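Local coordinates for probable outer membrane protein (Pseudomonas aeruginosa, PDB 3DWO), which probably carries long-chain fatty acids or other hydrophobic compounds across the outer membrane, as a beta-barrel channel of the FadL family, at residues Tyr287-Trp292 against Ser305-Glu310; Ala29-Pro34 against Ala231-Ile236; Arg334-Leu339 against Tyr359-Thr364; Pro34-Phe39 against Gly217-Pro222; Gly14-Gly19 against Phe380-Ala385. All coordinates share one frame; numbering follows the deposited sequence.

How the contacts relate
From the N terminus, contact 5 comes first and spans most of the chain: residues 14-19 meet strand 378-388, and the other four contacts lie inside the loop it closes. Contact 2 joins residues 29-34 to strand 226-248, and contact 4, which shares Pro34 with it, is nested within, reaching the preceding strand 201-220. These three join the N-terminal part, probably the plug known from FadL relatives, to the barrel wall. Contacts 1 and 3 follow in series as hairpins of the wall. Neighbouring strands connect them: Tyr287 and His233 pair between contacts 1 and 2, and Thr309 and Thr336 between contacts 1 and 3, while Asp360 packs on Phe380 between contacts 3 and 5.

Contact 1 (Tyr287-Trp292 against Ser305-Glu310); sequences YASLDW and SATWTE. With C8E ((hydroxyethyloxy)tri(ethyloxy)octane), chain I.
Trp308 stands on the same sheet face as Ala288, Leu290 and Ala306, with CG anti to its backbone N (chi1 174°). Its CB approaches C7 of the C8E detergent at 3.6 Å. Farther out, CD2 lies 3.6 Å from C5 and CE2 3.7 Å from C3, and NE1 and CZ2 follow at 3.8 and 4.0 Å from the same C3, so the octyl chain runs across one face of the indole. The strands are joined by two pairs of backbone bonds. Trp308 N gives its hydrogen to Ala288 O at 2.8 Å, almost along the C=O axis, and Ala288 N answers to Trp308 O; Leu290 and Ala306 repeat the exchange, all four bonds within 157-166° at the hydrogen. The other face carries Tyr287, Ser289, Asp291 and their partners. There Ser305 OG, anti to its own N, donates to Asp291 OD1 at 2.8 Å, nearly along the C-O axis. Thr307 sets OG1 against Ser289 CB and lays CG2 4.0 Å from Tyr287 CD2, while the Tyr287 ring stacks on His233. Polar groups on one face and apolar groups on the other, where detergent lies on Trp308, suit a hairpin in the wall of an outer-membrane beta barrel.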
# COMPACT_ATOMS: atom_id res chain seq x y z
N TYR A 287 3.31 3.86 12.54
CA TYR A 287 2.69 2.68 13.11
C TYR A 287 3.55 2.11 14.23
O TYR A 287 4.75 2.35 14.28
CB TYR A 287 2.44 1.60 12.05
CG TYR A 287 3.67 1.06 11.36
CD1 TYR A 287 4.20 1.69 10.24
CD2 TYR A 287 4.28 -0.11 11.81
CE1 TYR A 287 5.30 1.16 9.57
CE2 TYR A 287 5.38 -0.64 11.16
CZ TYR A 287 5.89 -0.01 10.03
OH TYR A 287 6.96 -0.55 9.35
N ALA A 288 2.91 1.38 15.13
CA ALA A 288 3.58 0.78 16.27
C ALA A 288 3.12 -0.66 16.39
O ALA A 288 1.95 -0.96 16.14
CB ALA A 288 3.25 1.55 17.55
N SER A 289 4.03 -1.55 16.76
CA SER A 289 3.67 -2.95 16.91
C SER A 289 4.21 -3.55 18.20
O SER A 289 5.32 -3.25 18.62
CB SER A 289 4.17 -3.76 15.70
OG SER A 289 5.55 -3.50 15.46
N LEU A 290 3.38 -4.39 18.82
CA LEU A 290 3.75 -5.05 20.06
C LEU A 290 3.89 -6.53 19.70
O LEU A 290 2.95 -7.14 19.19
CB LEU A 290 2.63 -4.86 21.09
CG LEU A 290 2.94 -5.06 22.58
CD1 LEU A 290 3.39 -6.49 22.84
CD2 LEU A 290 4.01 -4.07 23.02
N ASP A 291 5.07 -7.10 19.94
CA ASP A 291 5.31 -8.51 19.63
C ASP A 291 5.67 -9.36 20.85
O ASP A 291 6.36 -8.90 21.76
CB ASP A 291 6.41 -8.64 18.58
CG ASP A 291 6.10 -7.86 17.32
OD1 ASP A 291 5.06 -8.13 16.68
OD2 ASP A 291 6.91 -6.97 16.96
N TRP A 292 5.21 -10.60 20.84
CA TRP A 292 5.47 -11.53 21.92
C TRP A 292 5.73 -12.93 21.38
O TRP A 292 4.91 -13.49 20.64
CB TRP A 292 4.27 -11.56 22.88
CG TRP A 292 4.40 -12.56 23.99
CD1 TRP A 292 5.52 -12.84 24.73
CD2 TRP A 292 3.36 -13.39 24.53
NE1 TRP A 292 5.24 -13.78 25.69
CE2 TRP A 292 3.92 -14.14 25.59
CE3 TRP A 292 2.00 -13.57 24.22
CZ2 TRP A 292 3.18 -15.06 26.34
CZ3 TRP A 292 1.26 -14.49 24.96
CH2 TRP A 292 1.85 -15.22 26.01
N SER A 305 1.03 -10.87 17.69
CA SER A 305 1.42 -9.52 17.32
C SER A 305 0.24 -8.59 17.11
O SER A 305 -0.80 -8.99 16.59
CB SER A 305 2.28 -9.58 16.05
OG SER A 305 2.55 -8.29 15.56
N ALA A 306 0.39 -7.34 17.54
CA ALA A 306 -0.66 -6.34 17.39
C ALA A 306 -0.04 -5.07 16.84
O ALA A 306 0.82 -4.46 17.49
CB ALA A 306 -1.32 -6.06 18.73
N THR A 307 -0.46 -4.66 15.65
CA THR A 307 0.08 -3.44 15.06
C THR A 307 -0.99 -2.38 14.88
O THR A 307 -2.03 -2.62 14.28
CB THR A 307 0.75 -3.73 13.69
OG1 THR A 307 1.87 -4.59 13.88
CG2 THR A 307 1.22 -2.43 13.04
N TRP A 308 -0.72 -1.20 15.43
CA TRP A 308 -1.62 -0.06 15.34
C TRP A 308 -1.05 0.88 14.29
O TRP A 308 0.03 1.43 14.48
CB TRP A 308 -1.70 0.67 16.68
CG TRP A 308 -2.51 1.94 16.63
CD1 TRP A 308 -3.87 2.05 16.64
CD2 TRP A 308 -2.00 3.28 16.60
NE1 TRP A 308 -4.24 3.38 16.62
CE2 TRP A 308 -3.11 4.15 16.59
CE3 TRP A 308 -0.71 3.82 16.57
CZ2 TRP A 308 -2.97 5.55 16.56
CZ3 TRP A 308 -0.57 5.21 16.54
CH2 TRP A 308 -1.69 6.06 16.53
N THR A 309 -1.76 1.06 13.19
CA THR A 309 -1.28 1.94 12.14
C THR A 309 -2.06 3.24 12.16
O THR A 309 -3.29 3.24 12.13
CB THR A 309 -1.40 1.27 10.77
OG1 THR A 309 -0.72 0.01 10.81
CG2 THR A 309 -0.78 2.14 9.68
N GLU A 310 -1.33 4.36 12.23
CA GLU A 310 -1.96 5.67 12.28
C GLU A 310 -2.34 6.17 10.88
O GLU A 310 -1.85 7.20 10.41
CB GLU A 310 -1.01 6.67 12.97
CG GLU A 310 -1.67 8.00 13.32
CD GLU A 310 -0.79 8.87 14.20
OE1 GLU A 310 0.42 9.00 13.92
OE2 GLU A 310 -1.32 9.43 15.18
C2 C8E I . -5.02 4.07 20.56
C3 C8E I . -3.61 4.32 20.27
C4 C8E I . -2.84 3.32 20.98
C5 C8E I . -1.69 2.89 20.13
C6 C8E I . -0.72 2.16 20.92
C7 C8E I . -0.68 0.92 20.17
C8 C8E I . 0.55 0.18 20.49
O9 C8E I . 0.86 -1.15 20.11

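Contact 2 (Ala29-Pro34 against Ala231-Ile236); sequences AAFNNP and AYHAKI
One hydrogen bond crosses between the segments, and it is weak: His233 NE2 donates to Phe31 O at 3.1 Å, with an angle of only 132° at the hydrogen. Its acceptor lies at the edge of the imidazole, near the ring plane. Next along the same edge, His233 CE1 comes 3.3 Å from Asn32 O, so two successive carbonyls of the short helical turn face this ring. The aromatic interaction is edge-to-face. His233 turns its edge to the face of Phe31, the planes at 63° and the centroids 4.8 Å apart, with NE2 above the ring toward its rim and CD2 3.6 Å from Phe31 CZ. Phe31 CG is anti to the backbone N (chi1 175°), which turns a face of the phenyl ring to the edge of His233; Phe215 also stacks on His233. Residues 29-34 fit the N-terminal hatch that plugs the barrel in FadL relatives, and His233 and Ala231 belong to strand 226-248 of the wall. Van der Waals contact with polar atoms comes from the Ala231 methyl, CB 3.2 Å from Asn32 O and 3.5 Å from Asn33 ND2. The Asn32 amide is committed elsewhere, its OD1 hydrogen-bonding to Thr7.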
# COMPACT_ATOMS: atom_id res chain seq x y z
N ALA A 29 14.80 -8.21 11.62
CA ALA A 29 14.82 -7.29 12.76
C ALA A 29 15.56 -6.00 12.41
O ALA A 29 15.35 -4.97 13.03
CB ALA A 29 15.50 -7.97 13.96
N ALA A 30 16.44 -6.07 11.41
CA ALA A 30 17.21 -4.90 10.99
C ALA A 30 16.28 -3.71 10.70
O ALA A 30 16.70 -2.56 10.80
CB ALA A 30 18.04 -5.24 9.76
N PHE A 31 15.03 -3.99 10.35
CA PHE A 31 14.09 -2.93 10.05
C PHE A 31 12.87 -2.91 10.97
O PHE A 31 12.55 -1.89 11.57
CB PHE A 31 13.61 -3.04 8.59
CG PHE A 31 12.54 -2.05 8.22
CD1 PHE A 31 12.82 -0.69 8.14
CD2 PHE A 31 11.24 -2.48 7.96
CE1 PHE A 31 11.83 0.23 7.81
CE2 PHE A 31 10.23 -1.56 7.63
CZ PHE A 31 10.53 -0.21 7.56
N ASN A 32 12.20 -4.05 11.09
CA ASN A 32 11.00 -4.18 11.90
C ASN A 32 11.16 -3.82 13.38
O ASN A 32 10.32 -3.11 13.94
CB ASN A 32 10.43 -5.58 11.70
CG ASN A 32 10.07 -5.84 10.23
OD1 ASN A 32 9.33 -5.07 9.62
ND2 ASN A 32 10.61 -6.92 9.66
N ASN A 33 12.21 -4.31 14.02
CA ASN A 33 12.49 -3.95 15.41
C ASN A 33 13.98 -4.13 15.57
O ASN A 33 14.46 -5.20 15.94
CB ASN A 33 11.75 -4.84 16.41
CG ASN A 33 11.74 -4.24 17.82
OD1 ASN A 33 12.75 -3.69 18.28
ND2 ASN A 33 10.61 -4.34 18.51
N PRO A 34 14.75 -3.06 15.28
CA PRO A 34 16.21 -3.09 15.39
C PRO A 34 16.75 -3.55 16.75
O PRO A 34 17.83 -4.12 16.84
CB PRO A 34 16.61 -1.66 15.03
CG PRO A 34 15.42 -0.85 15.44
CD PRO A 34 14.27 -1.70 14.98
N ALA A 231 7.89 -1.74 18.82
CA ALA A 231 8.54 -1.07 17.72
C ALA A 231 7.71 0.10 17.24
O ALA A 231 6.48 0.02 17.18
CB ALA A 231 8.78 -2.05 16.57
N TYR A 232 8.38 1.20 16.92
CA TYR A 232 7.68 2.37 16.43
C TYR A 232 8.33 2.91 15.17
O TYR A 232 9.55 3.14 15.13
CB TYR A 232 7.66 3.47 17.49
CG TYR A 232 6.88 4.68 17.04
CD1 TYR A 232 5.49 4.67 17.01
CD2 TYR A 232 7.54 5.83 16.60
CE1 TYR A 232 4.77 5.78 16.56
CE2 TYR A 232 6.83 6.94 16.15
CZ TYR A 232 5.44 6.90 16.13
OH TYR A 232 4.73 7.99 15.68
N HIS A 233 7.51 3.11 14.14
CA HIS A 233 7.97 3.66 12.87
C HIS A 233 7.24 4.99 12.71
O HIS A 233 6.02 5.03 12.61
CB HIS A 233 7.64 2.72 11.71
CG HIS A 233 8.55 1.53 11.63
ND1 HIS A 233 8.53 0.51 12.56
CD2 HIS A 233 9.53 1.22 10.76
CE1 HIS A 233 9.46 -0.38 12.26
NE2 HIS A 233 10.09 0.03 11.17
N ALA A 234 8.00 6.08 12.71
CA ALA A 234 7.41 7.40 12.60
C ALA A 234 6.88 7.64 11.20
O ALA A 234 7.33 7.02 10.23
CB ALA A 234 8.45 8.47 12.97
N LYS A 235 5.91 8.55 11.09
CA LYS A 235 5.34 8.90 9.80
C LYS A 235 6.45 9.49 8.94
O LYS A 235 7.32 10.21 9.45
CB LYS A 235 4.23 9.93 9.96
CG LYS A 235 3.69 10.46 8.64
CD LYS A 235 2.42 11.25 8.85
CE LYS A 235 2.68 12.50 9.66
NZ LYS A 235 1.40 13.17 9.99
N ILE A 236 6.43 9.19 7.65
CA ILE A 236 7.45 9.72 6.76
C ILE A 236 6.84 10.78 5.85
O ILE A 236 6.01 10.47 4.98
CB ILE A 236 8.07 8.59 5.89
CG1 ILE A 236 8.61 7.47 6.79
CG2 ILE A 236 9.18 9.15 5.02
CD1 ILE A 236 9.27 6.33 6.03

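Contact 3 (Arg334-Leu339 against Tyr359-Thr364); sequences RNTWTL and YDQTPT. With C8E ((hydroxyethyloxy)tri(ethyloxy)octane), chain K.
The indole of Trp337 carries a C8E chain on one face, detergent C4 lying 3.7 Å from CG, and has Gln361 OE1 near its plane at the edge. The guanidinium of Arg334 is met edge-on: NE at 2.8 Å and NH2 at 3.0 Å both donate to Thr362 O, which lies only 3° out of the guanidinium plane. This side-on, two-nitrogen grip on a single oxygen depends on an extended chain from CG to NE, starting from the crowded position between N and the carbonyl carbon. Arg334 N adds a bond to Pro363 O on a lone pair.

Gln361 runs alongside Trp337, pointing the same way, its amide plane turned 58° from the indole. OE1 accepts from Trp337 N at 3.1 Å, with the donor above the carbonyl plane, while Gln361 N returns a nearly straight bond to Trp337 O (170°). The amide thus takes a backbone donor just where regular strand pairing ends. Farther along, Leu339 and Tyr359 exchange both backbone bonds, Tyr359 N to Leu339 O at 2.6 Å. Thr362 OG1 accepts from Thr364 N at 3.3 Å in an ST turn, and is also bonded to Asp375. Together the segments form the open end of hairpin 336-346/351-360; strand 300-309 flanks it through Thr307 and Thr309, and strand 378-388 through Arg378.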
# COMPACT_ATOMS: atom_id res chain seq x y z
N ARG A 334 -9.15 5.82 8.63
CA ARG A 334 -9.21 5.62 10.08
C ARG A 334 -7.98 4.85 10.54
O ARG A 334 -7.38 4.08 9.77
CB ARG A 334 -10.47 4.82 10.45
CG ARG A 334 -10.52 3.44 9.80
CD ARG A 334 -11.60 2.51 10.38
NE ARG A 334 -11.54 1.18 9.76
CZ ARG A 334 -12.28 0.14 10.13
NH1 ARG A 334 -13.16 0.25 11.12
NH2 ARG A 334 -12.14 -1.03 9.50
N ASN A 335 -7.58 5.06 11.80
CA ASN A 335 -6.45 4.32 12.34
C ASN A 335 -6.85 2.86 12.32
O ASN A 335 -8.05 2.54 12.35
CB ASN A 335 -6.14 4.77 13.76
CG ASN A 335 -5.55 6.16 13.81
OD1 ASN A 335 -4.94 6.62 12.84
ND2 ASN A 335 -5.72 6.83 14.94
N THR A 336 -5.88 1.96 12.30
CA THR A 336 -6.21 0.55 12.20
C THR A 336 -5.41 -0.39 13.11
O THR A 336 -4.37 -0.02 13.66
CB THR A 336 -6.02 0.10 10.75
OG1 THR A 336 -6.63 -1.17 10.56
CG2 THR A 336 -4.55 0.01 10.41
N TRP A 337 -5.92 -1.61 13.25
CA TRP A 337 -5.28 -2.64 14.06
C TRP A 337 -5.10 -3.88 13.20
O TRP A 337 -5.90 -4.15 12.31
CB TRP A 337 -6.14 -3.03 15.27
CG TRP A 337 -6.08 -2.08 16.43
CD1 TRP A 337 -6.99 -1.11 16.74
CD2 TRP A 337 -5.06 -2.01 17.43
NE1 TRP A 337 -6.59 -0.43 17.87
CE2 TRP A 337 -5.41 -0.96 18.31
CE3 TRP A 337 -3.88 -2.72 17.66
CZ2 TRP A 337 -4.62 -0.61 19.41
CZ3 TRP A 337 -3.09 -2.37 18.75
CH2 TRP A 337 -3.47 -1.32 19.61
N THR A 338 -4.05 -4.63 13.47
CA THR A 338 -3.79 -5.87 12.76
C THR A 338 -3.24 -6.85 13.80
O THR A 338 -2.19 -6.62 14.40
CB THR A 338 -2.79 -5.65 11.57
OG1 THR A 338 -2.33 -6.91 11.07
CG2 THR A 338 -1.63 -4.81 12.00
N LEU A 339 -4.00 -7.91 14.05
CA LEU A 339 -3.62 -8.91 15.04
C LEU A 339 -3.26 -10.22 14.35
O LEU A 339 -3.95 -10.65 13.42
CB LEU A 339 -4.77 -9.14 16.01
CG LEU A 339 -5.49 -7.88 16.50
CD1 LEU A 339 -6.71 -8.27 17.32
CD2 LEU A 339 -4.54 -7.02 17.32
N TYR A 359 -5.71 -10.89 11.47
CA TYR A 359 -6.88 -10.08 11.19
C TYR A 359 -6.33 -8.69 10.91
O TYR A 359 -5.61 -8.13 11.73
CB TYR A 359 -7.82 -10.06 12.38
CG TYR A 359 -8.84 -8.95 12.31
CD1 TYR A 359 -8.77 -7.86 13.18
CD2 TYR A 359 -9.85 -8.97 11.35
CE1 TYR A 359 -9.67 -6.81 13.09
CE2 TYR A 359 -10.77 -7.91 11.26
CZ TYR A 359 -10.66 -6.84 12.13
OH TYR A 359 -11.54 -5.78 12.03
N ASP A 360 -6.67 -8.14 9.75
CA ASP A 360 -6.17 -6.84 9.35
C ASP A 360 -7.29 -5.89 8.94
O ASP A 360 -7.96 -6.11 7.94
CB ASP A 360 -5.18 -7.05 8.20
CG ASP A 360 -4.37 -5.82 7.89
OD1 ASP A 360 -3.91 -5.15 8.83
OD2 ASP A 360 -4.18 -5.54 6.69
N GLN A 361 -7.48 -4.82 9.72
CA GLN A 361 -8.52 -3.84 9.43
C GLN A 361 -8.16 -2.90 8.30
O GLN A 361 -7.03 -2.43 8.21
CB GLN A 361 -8.82 -2.97 10.65
CG GLN A 361 -9.38 -3.66 11.86
CD GLN A 361 -9.73 -2.67 12.93
OE1 GLN A 361 -8.97 -1.74 13.21
NE2 GLN A 361 -10.89 -2.84 13.55
N THR A 362 -9.14 -2.59 7.46
CA THR A 362 -8.91 -1.67 6.36
C THR A 362 -9.09 -0.26 6.91
O THR A 362 -9.94 -0.03 7.77
CB THR A 362 -9.93 -1.87 5.24
OG1 THR A 362 -9.68 -0.92 4.19
CG2 THR A 362 -11.36 -1.67 5.76
N PRO A 363 -8.27 0.70 6.44
CA PRO A 363 -8.37 2.08 6.91
C PRO A 363 -9.42 2.86 6.11
O PRO A 363 -9.76 3.99 6.44
CB PRO A 363 -6.96 2.62 6.69
CG PRO A 363 -6.55 1.91 5.44
CD PRO A 363 -7.01 0.49 5.69
N THR A 364 -9.92 2.24 5.04
CA THR A 364 -10.93 2.89 4.20
C THR A 364 -12.27 2.83 4.92
O THR A 364 -12.46 2.05 5.84
CB THR A 364 -11.07 2.18 2.84
OG1 THR A 364 -11.51 0.83 3.04
CG2 THR A 364 -9.72 2.16 2.10
C1 C8E K . -10.86 -4.72 16.94
C2 C8E K . -9.59 -4.93 17.61
C3 C8E K . -9.41 -4.13 18.82
C4 C8E K . -7.98 -3.95 19.00
C5 C8E K . -7.62 -4.24 20.41
C6 C8E K . -6.46 -5.11 20.46
C7 C8E K . -5.64 -4.39 21.43
C8 C8E K . -4.34 -5.06 21.54

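Contact 4 (Pro34-Phe39 against Gly217-Pro222); sequences PAAMAF and GAVWKP
Residues 34-38 have helical backbone angles, and Phe39 follows them; in line with the plug of FadL relatives, they pack against strand 201-220 of the barrel wall without any hydrogen bond between the segments. Val219 carries the centre. With CG1 anti to the backbone N (chi1 169°), its two methyl groups part. CG2 presses on the turn, 3.4 Å from Ala36 N and 3.8 Å from both Ala35 CB and Ala36 CB, whereas CG1 reaches tip to tip toward Phe39, 3.9 Å from CE2. The Phe39 ring therefore meets valine obliquely at one corner and lysine over a face, because its CG lies anti to the carbonyl carbon and the ring extends toward the strand. Earlier along the strand, at Gly217, Ala35 faces backbone: its CB is 3.4 Å from Gly217 O. Internal bonds keep these small residues in place, Ala38 N to Ala35 O and Phe39 N to Ala36 O, each three residues back. Outside the pair, Ser159 OG of the adjoining strand 158-177 bonds to Ala35 O, and Leu22 touches both Ala36 and Val219. At the far end Lys221 bends at chi3 and chi4 and lays its aliphatic part on the phenyl ring in a CH-pi contact: CD stands 3.9 Å from the Phe39 centroid, 9° off the ring normal.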
# COMPACT_ATOMS: atom_id res chain seq x y z
N PRO A 34 14.75 -3.06 15.28
CA PRO A 34 16.21 -3.09 15.39
C PRO A 34 16.75 -3.55 16.75
O PRO A 34 17.83 -4.12 16.84
CB PRO A 34 16.61 -1.66 15.03
CG PRO A 34 15.42 -0.85 15.44
CD PRO A 34 14.27 -1.70 14.98
N ALA A 35 15.99 -3.30 17.81
CA ALA A 35 16.43 -3.70 19.15
C ALA A 35 16.67 -5.21 19.26
O ALA A 35 17.62 -5.64 19.92
CB ALA A 35 15.40 -3.26 20.19
N ALA A 36 15.84 -6.01 18.60
CA ALA A 36 15.96 -7.46 18.64
C ALA A 36 17.28 -7.94 18.04
O ALA A 36 17.69 -9.09 18.23
CB ALA A 36 14.79 -8.11 17.90
N MET A 37 17.94 -7.04 17.33
CA MET A 37 19.21 -7.33 16.69
C MET A 37 20.29 -7.61 17.75
O MET A 37 21.27 -8.32 17.49
CB MET A 37 19.59 -6.12 15.84
CG MET A 37 20.27 -6.43 14.53
SD MET A 37 20.11 -5.04 13.40
CE MET A 37 20.59 -3.66 14.44
N ALA A 38 20.09 -7.06 18.94
CA ALA A 38 21.04 -7.22 20.03
C ALA A 38 21.13 -8.66 20.54
O ALA A 38 21.99 -8.98 21.35
CB ALA A 38 20.67 -6.28 21.18
N PHE A 39 20.23 -9.52 20.07
CA PHE A 39 20.22 -10.90 20.51
C PHE A 39 20.55 -11.88 19.39
O PHE A 39 20.39 -13.09 19.54
CB PHE A 39 18.87 -11.22 21.14
CG PHE A 39 18.61 -10.42 22.38
CD1 PHE A 39 19.25 -10.74 23.58
CD2 PHE A 39 17.78 -9.31 22.35
CE1 PHE A 39 19.07 -9.95 24.72
CE2 PHE A 39 17.59 -8.52 23.48
CZ PHE A 39 18.24 -8.84 24.67
N GLY A 217 13.02 0.87 18.44
CA GLY A 217 12.40 -0.26 19.09
C GLY A 217 13.06 -0.64 20.40
O GLY A 217 14.15 -0.18 20.74
N ALA A 218 12.37 -1.51 21.14
CA ALA A 218 12.87 -1.99 22.41
C ALA A 218 12.45 -3.44 22.56
O ALA A 218 11.38 -3.83 22.11
CB ALA A 218 12.28 -1.16 23.54
N VAL A 219 13.32 -4.24 23.17
CA VAL A 219 13.03 -5.65 23.39
C VAL A 219 13.29 -5.98 24.86
O VAL A 219 14.25 -5.50 25.46
CB VAL A 219 13.92 -6.56 22.52
CG1 VAL A 219 13.80 -8.00 22.97
CG2 VAL A 219 13.50 -6.44 21.06
N TRP A 220 12.41 -6.80 25.42
CA TRP A 220 12.51 -7.20 26.81
C TRP A 220 12.29 -8.71 26.93
O TRP A 220 11.23 -9.22 26.58
CB TRP A 220 11.46 -6.45 27.64
CG TRP A 220 11.43 -6.80 29.09
CD1 TRP A 220 12.50 -6.97 29.92
CD2 TRP A 220 10.26 -6.95 29.91
NE1 TRP A 220 12.08 -7.21 31.21
CE2 TRP A 220 10.71 -7.20 31.23
CE3 TRP A 220 8.89 -6.89 29.66
CZ2 TRP A 220 9.82 -7.40 32.30
CZ3 TRP A 220 8.00 -7.08 30.73
CH2 TRP A 220 8.48 -7.33 32.03
N LYS A 221 13.31 -9.41 27.41
CA LYS A 221 13.23 -10.86 27.59
C LYS A 221 13.14 -11.16 29.09
O LYS A 221 14.15 -11.35 29.76
CB LYS A 221 14.46 -11.55 27.01
CG LYS A 221 14.73 -11.21 25.55
CD LYS A 221 15.81 -12.09 24.95
CE LYS A 221 15.27 -13.47 24.57
NZ LYS A 221 14.72 -14.22 25.74
N PRO A 222 11.91 -11.19 29.63
CA PRO A 222 11.69 -11.45 31.05
C PRO A 222 12.10 -12.83 31.56
O PRO A 222 12.77 -12.93 32.59
CB PRO A 222 10.18 -11.24 31.21
CG PRO A 222 9.85 -10.28 30.12
CD PRO A 222 10.65 -10.83 28.97

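Contact 5 (Gly14-Gly19 against Phe380-Ala385); sequences GRAMAG and FASLGA
Two glycines make the tight end. Gly14 CA and Gly384 CA lie 4.0 Å apart, a spacing that the absence of side chains on both allows, and Gly14 O rests 3.4 Å from Ser382 CB. No hydrogen bond crosses between the segments, so this closeness is packing of backbone on backbone and on one small side chain. Ser382 OG, anti to the carbonyl carbon (chi1 -53°), stands 3.6 Å from Ala16 N without bonding to it. Its hydroxyl is engaged with Ser402 OG and, weakly, with Trp13 O.

Toward Phe380 the fit loosens. Ala16 CB is 4.5 Å from Phe380 CB, and the bridge between the segments passes to Met17, whose chain folds back at chi2 and chi3 until CE lies 3.8 Å from Phe380 CE1. That methyl meets the ring obliquely. Arg15 turns its CB from the strand; its guanidinium forms a salt bridge with Asp344 and a cation-pi contact with Phe23. On the far side of the strand Leu383 lies at the surface, where a C8E molecule touches it. Ala16 has positive phi (54°) as the C-prime residue of a Schellman motif, and Ala18 N bonds to Arg15 O at 3.0 Å across a type I' turn. Such a Schellman-ended helix and turn, packed on the wall strand 378-388, are consistent with the N-terminal hatch of a FadL-type barrel.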
# COMPACT_ATOMS: atom_id res chain seq x y z
N GLY A 14 5.12 -17.08 6.41
CA GLY A 14 4.66 -18.41 6.76
C GLY A 14 3.81 -18.47 8.02
O GLY A 14 2.99 -19.36 8.18
N ARG A 15 4.02 -17.51 8.93
CA ARG A 15 3.24 -17.48 10.16
C ARG A 15 2.38 -16.23 10.28
O ARG A 15 2.07 -15.77 11.38
CB ARG A 15 4.17 -17.60 11.38
CG ARG A 15 5.38 -16.69 11.33
CD ARG A 15 6.25 -16.88 12.57
NE ARG A 15 7.43 -16.03 12.52
CZ ARG A 15 8.65 -16.45 12.20
NH1 ARG A 15 8.87 -17.72 11.91
NH2 ARG A 15 9.65 -15.58 12.17
N ALA A 16 1.97 -15.69 9.13
CA ALA A 16 1.13 -14.50 9.07
C ALA A 16 1.72 -13.34 9.85
O ALA A 16 0.99 -12.55 10.46
CB ALA A 16 -0.27 -14.82 9.58
N MET A 17 3.05 -13.23 9.83
CA MET A 17 3.76 -12.16 10.53
C MET A 17 3.63 -12.18 12.06
O MET A 17 4.01 -11.22 12.72
CB MET A 17 3.30 -10.79 10.01
CG MET A 17 3.79 -10.42 8.61
SD MET A 17 3.11 -11.42 7.27
CE MET A 17 1.47 -10.72 7.13
N ALA A 18 3.09 -13.26 12.61
CA ALA A 18 2.92 -13.35 14.06
C ALA A 18 4.27 -13.37 14.78
O ALA A 18 5.17 -14.11 14.40
CB ALA A 18 2.12 -14.60 14.42
N GLY A 19 4.40 -12.55 15.81
CA GLY A 19 5.65 -12.49 16.55
C GLY A 19 6.61 -11.48 15.96
O GLY A 19 7.69 -11.25 16.51
N PHE A 380 -5.94 -13.27 7.14
CA PHE A 380 -4.76 -13.87 6.52
C PHE A 380 -4.56 -15.29 7.04
O PHE A 380 -4.63 -15.53 8.25
CB PHE A 380 -3.38 -13.20 6.83
CG PHE A 380 -3.14 -11.95 6.17
CD1 PHE A 380 -1.93 -11.74 5.51
CD2 PHE A 380 -4.04 -10.89 6.27
CE1 PHE A 380 -1.62 -10.49 4.96
CE2 PHE A 380 -3.74 -9.64 5.73
CZ PHE A 380 -2.53 -9.44 5.07
N ALA A 381 -4.33 -16.22 6.12
CA ALA A 381 -4.08 -17.62 6.47
C ALA A 381 -2.77 -18.02 5.80
O ALA A 381 -2.66 -17.99 4.57
CB ALA A 381 -5.23 -18.50 5.96
N SER A 382 -1.78 -18.39 6.60
CA SER A 382 -0.47 -18.76 6.06
C SER A 382 0.07 -20.12 6.49
O SER A 382 -0.22 -20.61 7.59
CB SER A 382 0.58 -17.71 6.46
OG SER A 382 0.18 -16.40 6.10
N LEU A 383 0.88 -20.70 5.61
CA LEU A 383 1.54 -21.98 5.84
C LEU A 383 2.99 -21.78 5.39
O LEU A 383 3.23 -21.13 4.37
CB LEU A 383 0.90 -23.10 5.01
CG LEU A 383 -0.52 -23.52 5.39
CD1 LEU A 383 -0.99 -24.59 4.42
CD2 LEU A 383 -0.55 -24.04 6.82
N GLY A 384 3.94 -22.33 6.13
CA GLY A 384 5.34 -22.18 5.76
C GLY A 384 6.22 -23.35 6.15
O GLY A 384 5.86 -24.18 6.99
N ALA A 385 7.40 -23.43 5.53
CA ALA A 385 8.35 -24.49 5.82
C ALA A 385 9.77 -23.98 5.64
O ALA A 385 10.02 -23.09 4.82
CB ALA A 385 8.10 -25.68 4.91